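PDB 3IHU: transcriptional regulator, GntR family from Ralstonia eutropha, which probably binds DNA and regulates transcription, as expected of a GntR-family regulator that joins a helix-turn-helix region to a helical FCD domain. Local coordinates for residues Asn139-Arg142 with His143-Thr147; Gln116-Arg119 with Ala120-Gln123; Arg182-Asp185 with Tyr186-Ala190. All coordinates share one frame; numbering follows the deposited sequence.

Contact 1: residues Asn139-Arg142 with His143-Thr147; sequences NARR and HFYRT
Between N139-R142 and H143-T147 the backbone is one unbroken α-helix, with four successive i+4 bonds donated by the amides of H143, F144, Y145 and R146; Y145 N to R141 O, at 3.0 Å, is representative. Along the same i,i+4 pair runs a cation-pi contact. R141 CZ stands 4.8 Å from the centroid of the Y145 ring and 18° off its normal, which places the cation over a face. The guanidinium does not lie flat there: its plane makes 73° with the ring, and NH1 is the part that dips in, 3.4 Å from Y145 CD1. The bend at chi3 (65°) turns the R141 chain back toward the ring. NH1 is also hydrogen-bonded to H165, while NE forms a salt bridge with E30, so two partners beyond the helix turn help fix the group over the tyrosine. One turn on, T147 OG1 donates to H143 O at 2.6 Å, and T147 N reaches that oxygen from the opposite face of the carbonyl plane. The faces of the turn go to different neighbours. Y145 meets F161 and I164 of helix 155-165, F144 packs on helices 112-130 and 179-195, and through R141 and R142, both salt-bridged to E30, the middle of helix 134-152 connects with helix 17-31.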
loop_
_atom_site.group_PDB
_atom_site.type_symbol
_atom_site.label_atom_id
_atom_site.label_comp_id
_atom_site.label_asym_id
_atom_site.label_seq_id
_atom_site.Cartn_x
_atom_site.Cartn_y
_atom_site.Cartn_z
ATOM N N ASN A 139 0.423 6.443 7.432
ATOM C CA ASN A 139 1.888 6.429 7.598
ATOM C C ASN A 139 2.277 5.243 8.482
ATOM O O ASN A 139 3.293 4.607 8.249
ATOM C CB ASN A 139 2.452 7.737 8.226
ATOM C CG ASN A 139 2.141 9.029 7.404
ATOM O OD1 ASN A 139 1.916 9.003 6.206
ATOM N ND2 ASN A 139 2.141 10.167 8.095
ATOM N N ALA A 140 1.500 4.972 9.528
ATOM C CA ALA A 140 1.821 3.833 10.374
ATOM C C ALA A 140 1.542 2.548 9.564
ATOM O O ALA A 140 2.244 1.589 9.707
ATOM C CB ALA A 140 1.009 3.838 11.701
ATOM N N ARG A 141 0.529 2.552 8.704
ATOM C CA ARG A 141 0.295 1.408 7.821
ATOM C C ARG A 141 1.530 1.133 6.962
ATOM O O ARG A 141 2.041 -0.001 6.909
ATOM C CB ARG A 141 -0.942 1.586 6.954
ATOM C CG ARG A 141 -1.263 0.288 6.100
ATOM C CD ARG A 141 -2.028 0.607 4.829
ATOM N NE ARG A 141 -1.246 1.406 3.885
ATOM C CZ ARG A 141 -0.208 0.961 3.171
ATOM N NH1 ARG A 141 0.273 -0.280 3.302
ATOM N NH2 ARG A 141 0.416 1.786 2.351
ATOM N N ARG A 142 2.025 2.167 6.295
ATOM C CA ARG A 142 3.207 1.997 5.468
ATOM C C ARG A 142 4.367 1.415 6.309
ATOM O O ARG A 142 5.019 0.459 5.863
ATOM C CB ARG A 142 3.573 3.305 4.742
ATOM C CG ARG A 142 4.269 3.104 3.396
ATOM C CD ARG A 142 4.303 4.374 2.490
ATOM N NE ARG A 142 2.992 4.748 1.936
ATOM C CZ ARG A 142 2.425 4.211 0.849
ATOM N NH1 ARG A 142 3.022 3.244 0.167
ATOM N NH2 ARG A 142 1.235 4.648 0.451
ATOM N N HIS A 143 4.612 1.952 7.511
ATOM C CA HIS A 143 5.653 1.446 8.375
ATOM C C HIS A 143 5.499 -0.035 8.776
ATOM O O HIS A 143 6.473 -0.798 8.830
ATOM C CB HIS A 143 5.736 2.340 9.650
ATOM C CG HIS A 143 6.876 2.000 10.535
ATOM N ND1 HIS A 143 8.171 1.887 10.063
ATOM C CD2 HIS A 143 6.937 1.751 11.869
ATOM C CE1 HIS A 143 8.974 1.574 11.066
ATOM N NE2 HIS A 143 8.253 1.490 12.169
ATOM N N PHE A 144 4.270 -0.424 9.070
ATOM C CA PHE A 144 3.933 -1.800 9.378
ATOM C C PHE A 144 4.333 -2.727 8.220
ATOM O O PHE A 144 5.051 -3.708 8.418
ATOM C CB PHE A 144 2.422 -1.862 9.586
ATOM C CG PHE A 144 1.896 -3.204 9.888
ATOM C CD1 PHE A 144 2.306 -3.876 11.000
ATOM C CD2 PHE A 144 0.951 -3.790 9.072
ATOM C CE1 PHE A 144 1.773 -5.109 11.307
ATOM C CE2 PHE A 144 0.411 -5.029 9.378
ATOM C CZ PHE A 144 0.837 -5.677 10.510
ATOM N N TYR A 145 3.908 -2.360 7.007
ATOM C CA TYR A 145 4.215 -3.162 5.809
ATOM C C TYR A 145 5.696 -3.212 5.566
ATOM O O TYR A 145 6.243 -4.281 5.283
ATOM C CB TYR A 145 3.491 -2.607 4.577
ATOM C CG TYR A 145 2.082 -3.116 4.439
ATOM C CD1 TYR A 145 1.108 -2.810 5.355
ATOM C CD2 TYR A 145 1.711 -3.897 3.333
ATOM C CE1 TYR A 145 -0.174 -3.283 5.226
ATOM C CE2 TYR A 145 0.423 -4.379 3.208
ATOM C CZ TYR A 145 -0.506 -4.068 4.138
ATOM O OH TYR A 145 -1.745 -4.551 3.953
ATOM N N ARG A 146 6.371 -2.068 5.660
ATOM C CA ARG A 146 7.813 -2.068 5.462
ATOM C C ARG A 146 8.564 -2.952 6.480
ATOM O O ARG A 146 9.512 -3.680 6.137
ATOM C CB ARG A 146 8.352 -0.621 5.460
ATOM C CG ARG A 146 9.878 -0.479 5.570
ATOM C CD ARG A 146 10.675 -1.265 4.506
ATOM N NE ARG A 146 10.234 -0.964 3.133
ATOM C CZ ARG A 146 10.770 -0.044 2.326
ATOM N NH1 ARG A 146 11.783 0.708 2.724
ATOM N NH2 ARG A 146 10.275 0.123 1.103
ATOM N N THR A 147 8.127 -2.941 7.732
ATOM C CA THR A 147 8.755 -3.798 8.747
ATOM C C THR A 147 8.527 -5.256 8.388
ATOM O O THR A 147 9.460 -6.077 8.450
ATOM C CB THR A 147 8.217 -3.460 10.153
ATOM O OG1 THR A 147 8.235 -2.037 10.327
ATOM C CG2 THR A 147 9.026 -4.073 11.208
#

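Contact 2: residues Gln116-Arg119 with Ala120-Gln123; sequences QALR and ASVQ
S121 closes a bond onto the carbonyl of L118 inside a single α-helical turn of helix 112-130, part of the all-helical FCD domain. The evidence is geometric: S121 OG lies 2.7 Å from L118 O and donates to it, an i to i-3 side-chain bond. The chi1 of 71° makes this possible by holding OG between the backbone N and the carbonyl carbon, the crowded position of a helical serine, from which the hydroxyl faces back toward the preceding turn. It meets the acceptor at a C=O...OG angle of 123°, well bent from the carbonyl direction. The same oxygen takes the regular helical bond from V122 N at 2.9 Å, so two donors grip L118 O and the hydroxyl of a buried serine is satisfied within its own helix.

L118 also approaches the serine with its side chain. One branch sends CD1 to within 4.1 Å of S121 OG, a loose van der Waals approach to the hydroxyl oxygen. This buried side of the turn faces two helices: S121 meets H143 and F144 of helix 134-152, whereas L118 touches L148 of that helix and L194 of helix 179-195. R119 lies toward solvent, although its side chain also touches L194. The methyl of A120 sits 3.2 Å from Q116 O, close to the carbonyl that A120 N itself bonds. The V122 rotamer turns CG1 anti to the backbone N and puts CG2 beside that N, where it rests 3.4 Å from L118 O, the oxygen already shared by S121 OG and V122 N.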
loop_
_atom_site.group_PDB
_atom_site.type_symbol
_atom_site.label_atom_id
_atom_site.label_comp_id
_atom_site.label_asym_id
_atom_site.label_seq_id
_atom_site.Cartn_x
_atom_site.Cartn_y
_atom_site.Cartn_z
ATOM N N GLN A 116 10.288 -5.335 17.889
ATOM C CA GLN A 116 10.012 -4.055 18.548
ATOM C C GLN A 116 9.454 -3.039 17.599
ATOM O O GLN A 116 8.507 -2.320 17.935
ATOM C CB GLN A 116 11.272 -3.456 19.195
ATOM C CG GLN A 116 11.719 -4.205 20.435
ATOM C CD GLN A 116 12.863 -3.505 21.182
ATOM O OE1 GLN A 116 13.333 -2.427 20.788
ATOM N NE2 GLN A 116 13.305 -4.125 22.263
ATOM N N ALA A 117 10.047 -2.955 16.412
ATOM C CA ALA A 117 9.495 -2.136 15.330
ATOM C C ALA A 117 8.092 -2.580 14.960
ATOM O O ALA A 117 7.215 -1.758 14.787
ATOM C CB ALA A 117 10.419 -2.179 14.107
ATOM N N LEU A 118 7.843 -3.866 14.873
ATOM C CA LEU A 118 6.536 -4.352 14.417
ATOM C C LEU A 118 5.472 -4.024 15.478
ATOM O O LEU A 118 4.416 -3.448 15.188
ATOM C CB LEU A 118 6.573 -5.862 14.040
ATOM C CG LEU A 118 5.318 -6.295 13.306
ATOM C CD1 LEU A 118 5.392 -5.749 11.829
ATOM C CD2 LEU A 118 5.114 -7.823 13.394
ATOM N N ARG A 119 5.788 -4.321 16.735
ATOM C CA ARG A 119 4.905 -3.989 17.868
ATOM C C ARG A 119 4.668 -2.493 17.963
ATOM O O ARG A 119 3.531 -2.044 18.166
ATOM C CB ARG A 119 5.463 -4.595 19.177
ATOM C CG ARG A 119 5.414 -6.174 19.198
ATOM C CD ARG A 119 5.764 -6.776 20.594
ATOM N NE ARG A 119 5.805 -8.241 20.607
ATOM C CZ ARG A 119 4.730 -9.043 20.556
ATOM N NH1 ARG A 119 3.473 -8.550 20.488
ATOM N NH2 ARG A 119 4.894 -10.356 20.586
ATOM N N ALA A 120 5.705 -1.699 17.747
ATOM C CA ALA A 120 5.533 -0.258 17.770
ATOM C C ALA A 120 4.612 0.212 16.637
ATOM O O ALA A 120 3.732 1.069 16.859
ATOM C CB ALA A 120 6.895 0.457 17.696
ATOM N N SER A 121 4.797 -0.357 15.426
ATOM C CA SER A 121 4.015 0.055 14.310
ATOM C C SER A 121 2.575 -0.258 14.628
ATOM O O SER A 121 1.689 0.545 14.292
ATOM C CB SER A 121 4.453 -0.629 12.989
ATOM O OG SER A 121 4.111 -2.008 12.981
ATOM N N VAL A 122 2.318 -1.391 15.283
ATOM C CA VAL A 122 0.922 -1.746 15.627
ATOM C C VAL A 122 0.320 -0.731 16.619
ATOM O O VAL A 122 -0.820 -0.265 16.421
ATOM C CB VAL A 122 0.752 -3.223 16.118
ATOM C CG1 VAL A 122 -0.714 -3.552 16.564
ATOM C CG2 VAL A 122 1.108 -4.142 14.994
ATOM N N GLN A 123 1.063 -0.357 17.667
ATOM C CA GLN A 123 0.612 0.648 18.644
ATOM C C GLN A 123 0.193 1.935 17.934
ATOM O O GLN A 123 -0.856 2.536 18.219
ATOM C CB GLN A 123 1.729 0.932 19.677
ATOM C CG GLN A 123 2.109 -0.323 20.538
ATOM C CD GLN A 123 3.482 -0.227 21.206
ATOM O OE1 GLN A 123 4.270 -1.179 21.184
ATOM N NE2 GLN A 123 3.758 0.910 21.823
#

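Contact 3: residues Arg182-Asp185 with Tyr186-Ala190; sequences RLDD and YRRIA
R182 and Y186 run side by side, and their polar ends meet: R182 NH2 donates to Y186 OH at 3.1 Å, with an N-H...O angle of 153°. Guanidinium and ring planes are perpendicular, and the hydroxyl comes to the guanidinium edge. R182 NH1 is taken by the L175 carbonyl, which also restrains the group. Beneath one face of the tyrosine lies R182 O, 3.3 Å from Y186 CG, even as that oxygen accepts from Y186 N at 2.9 Å.

The charged pair is D184 and R188. R188 NE, with the oxygen close to its guanidinium plane, approaches the syn side of D184 OD2 at 2.7 Å, forming a salt bridge; D184 has two deposited conformers, and the bridge is described for one of them only. D185 OD2 accepts from H208 and N211 of helix 198-219.

Apolar contact is modest, with L183 CG 3.9 Å from R187 CD where the chains cross.

Regular i+4 amide bonds, such as R187 N to L183 O at 2.8 Å, carry the backbone. This is a turn of helix 179-195 in the FCD bundle whose buried side carries Y186, L183 and I189 along with the polar R182 and D185, and whose D184-R188 salt bridge lies at the more exposed side.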
loop_
_atom_site.group_PDB
_atom_site.type_symbol
_atom_site.label_atom_id
_atom_site.label_comp_id
_atom_site.label_asym_id
_atom_site.label_seq_id
_atom_site.Cartn_x
_atom_site.Cartn_y
_atom_site.Cartn_z
ATOM N N ARG A 182 -9.852 -2.816 9.147
ATOM C CA ARG A 182 -8.476 -2.969 8.684
ATOM C C ARG A 182 -7.523 -3.060 9.881
ATOM O O ARG A 182 -6.589 -3.833 9.878
ATOM C CB ARG A 182 -8.097 -1.846 7.706
ATOM C CG ARG A 182 -8.956 -1.873 6.415
ATOM C CD ARG A 182 -8.830 -0.569 5.587
ATOM N NE ARG A 182 -7.427 -0.214 5.452
ATOM C CZ ARG A 182 -6.922 1.002 5.508
ATOM N NH1 ARG A 182 -7.702 2.066 5.684
ATOM N NH2 ARG A 182 -5.619 1.152 5.414
ATOM N N LEU A 183 -7.740 -2.252 10.890
ATOM C CA LEU A 183 -6.859 -2.272 12.072
ATOM C C LEU A 183 -6.877 -3.663 12.736
ATOM O O LEU A 183 -5.828 -4.233 13.092
ATOM C CB LEU A 183 -7.309 -1.236 13.081
ATOM C CG LEU A 183 -6.602 -1.362 14.429
ATOM C CD1 LEU A 183 -5.090 -1.004 14.276
ATOM C CD2 LEU A 183 -7.311 -0.485 15.484
ATOM N N ASP A 184 -8.072 -4.217 12.903
ATOM C CA ASP A 184 -8.188 -5.575 13.449
ATOM C C ASP A 184 -7.435 -6.566 12.593
ATOM O O ASP A 184 -6.725 -7.431 13.102
ATOM C CB ASP A 184 -9.615 -6.073 13.530
ATOM C CG ASP A 184 -9.697 -7.322 14.369
ATOM O OD1 ASP A 184 -9.332 -7.215 15.551
ATOM O OD2 ASP A 184 -10.010 -8.406 13.843
ATOM N N ASP A 185 -7.575 -6.424 11.277
ATOM C CA ASP A 185 -6.832 -7.283 10.383
ATOM C C ASP A 185 -5.298 -7.187 10.575
ATOM O O ASP A 185 -4.564 -8.204 10.524
ATOM C CB ASP A 185 -7.208 -6.959 8.909
ATOM C CG ASP A 185 -8.625 -7.359 8.552
ATOM O OD1 ASP A 185 -9.289 -8.004 9.383
ATOM O OD2 ASP A 185 -9.080 -7.036 7.422
ATOM N N TYR A 186 -4.807 -5.960 10.704
ATOM C CA TYR A 186 -3.398 -5.739 10.838
ATOM C C TYR A 186 -2.896 -6.272 12.181
ATOM O O TYR A 186 -1.786 -6.767 12.277
ATOM C CB TYR A 186 -3.028 -4.259 10.748
ATOM C CG TYR A 186 -3.368 -3.536 9.469
ATOM C CD1 TYR A 186 -3.259 -4.163 8.245
ATOM C CD2 TYR A 186 -3.762 -2.216 9.487
ATOM C CE1 TYR A 186 -3.538 -3.504 7.080
ATOM C CE2 TYR A 186 -4.054 -1.543 8.305
ATOM C CZ TYR A 186 -3.933 -2.202 7.107
ATOM O OH TYR A 186 -4.238 -1.588 5.909
ATOM N N ARG A 187 -3.717 -6.122 13.214
ATOM C CA ARG A 187 -3.412 -6.716 14.480
ATOM C C ARG A 187 -3.322 -8.228 14.379
ATOM O O ARG A 187 -2.421 -8.785 14.965
ATOM C CB ARG A 187 -4.431 -6.308 15.525
ATOM C CG ARG A 187 -4.319 -4.853 15.829
ATOM C CD ARG A 187 -5.490 -4.388 16.690
ATOM N NE ARG A 187 -5.120 -4.590 18.058
ATOM C CZ ARG A 187 -5.639 -3.937 19.083
ATOM N NH1 ARG A 187 -6.608 -3.019 18.905
ATOM N NH2 ARG A 187 -5.167 -4.216 20.289
ATOM N N ARG A 188 -4.241 -8.881 13.660
ATOM C CA ARG A 188 -4.172 -10.345 13.524
ATOM C C ARG A 188 -2.905 -10.767 12.739
ATOM O O ARG A 188 -2.276 -11.792 13.067
ATOM C CB ARG A 188 -5.445 -10.935 12.860
ATOM C CG ARG A 188 -6.719 -10.780 13.720
ATOM C CD ARG A 188 -8.071 -10.863 12.930
ATOM N NE ARG A 188 -9.191 -10.986 13.855
ATOM C CZ ARG A 188 -9.646 -12.140 14.372
ATOM N NH1 ARG A 188 -9.137 -13.314 14.014
ATOM N NH2 ARG A 188 -10.649 -12.117 15.249
ATOM N N ILE A 189 -2.551 -9.994 11.697
ATOM C CA ILE A 189 -1.337 -10.274 10.946
ATOM C C ILE A 189 -0.122 -10.244 11.899
ATOM O O ILE A 189 0.645 -11.182 11.926
ATOM C CB ILE A 189 -1.092 -9.316 9.751
ATOM C CG1 ILE A 189 -2.117 -9.545 8.640
ATOM C CG2 ILE A 189 0.362 -9.495 9.229
ATOM C CD1 ILE A 189 -2.220 -8.431 7.599
ATOM N N ALA A 190 0.033 -9.154 12.646
ATOM C CA ALA A 190 1.153 -8.995 13.569
ATOM C C ALA A 190 1.216 -10.160 14.547
ATOM O O ALA A 190 2.252 -10.785 14.683
ATOM C CB ALA A 190 1.057 -7.717 14.317
#

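The three turns belong to three helices of the FCD bundle that touch pairwise. Contacts 1 and 2, on consecutive helices 134-152 and 112-130, have centres about 9 Å apart; F144 CD1 comes within 3.3 Å of S121 OG. Contact 3 stands about 12 Å, centre to centre, from each of the others. It reaches contact 1 where R141 CD lies 3.3 Å from Y186 OH, so a methylene of the R141 chain packs against the Y186 hydroxyl, and contact 2 where V122 CG2 meets A190 CB at 3.6 Å. R141, Y145, R182 and Y186 thus form one polar-aromatic cluster between contacts 1 and 3, whereas contact 2 adds mainly apolar packing.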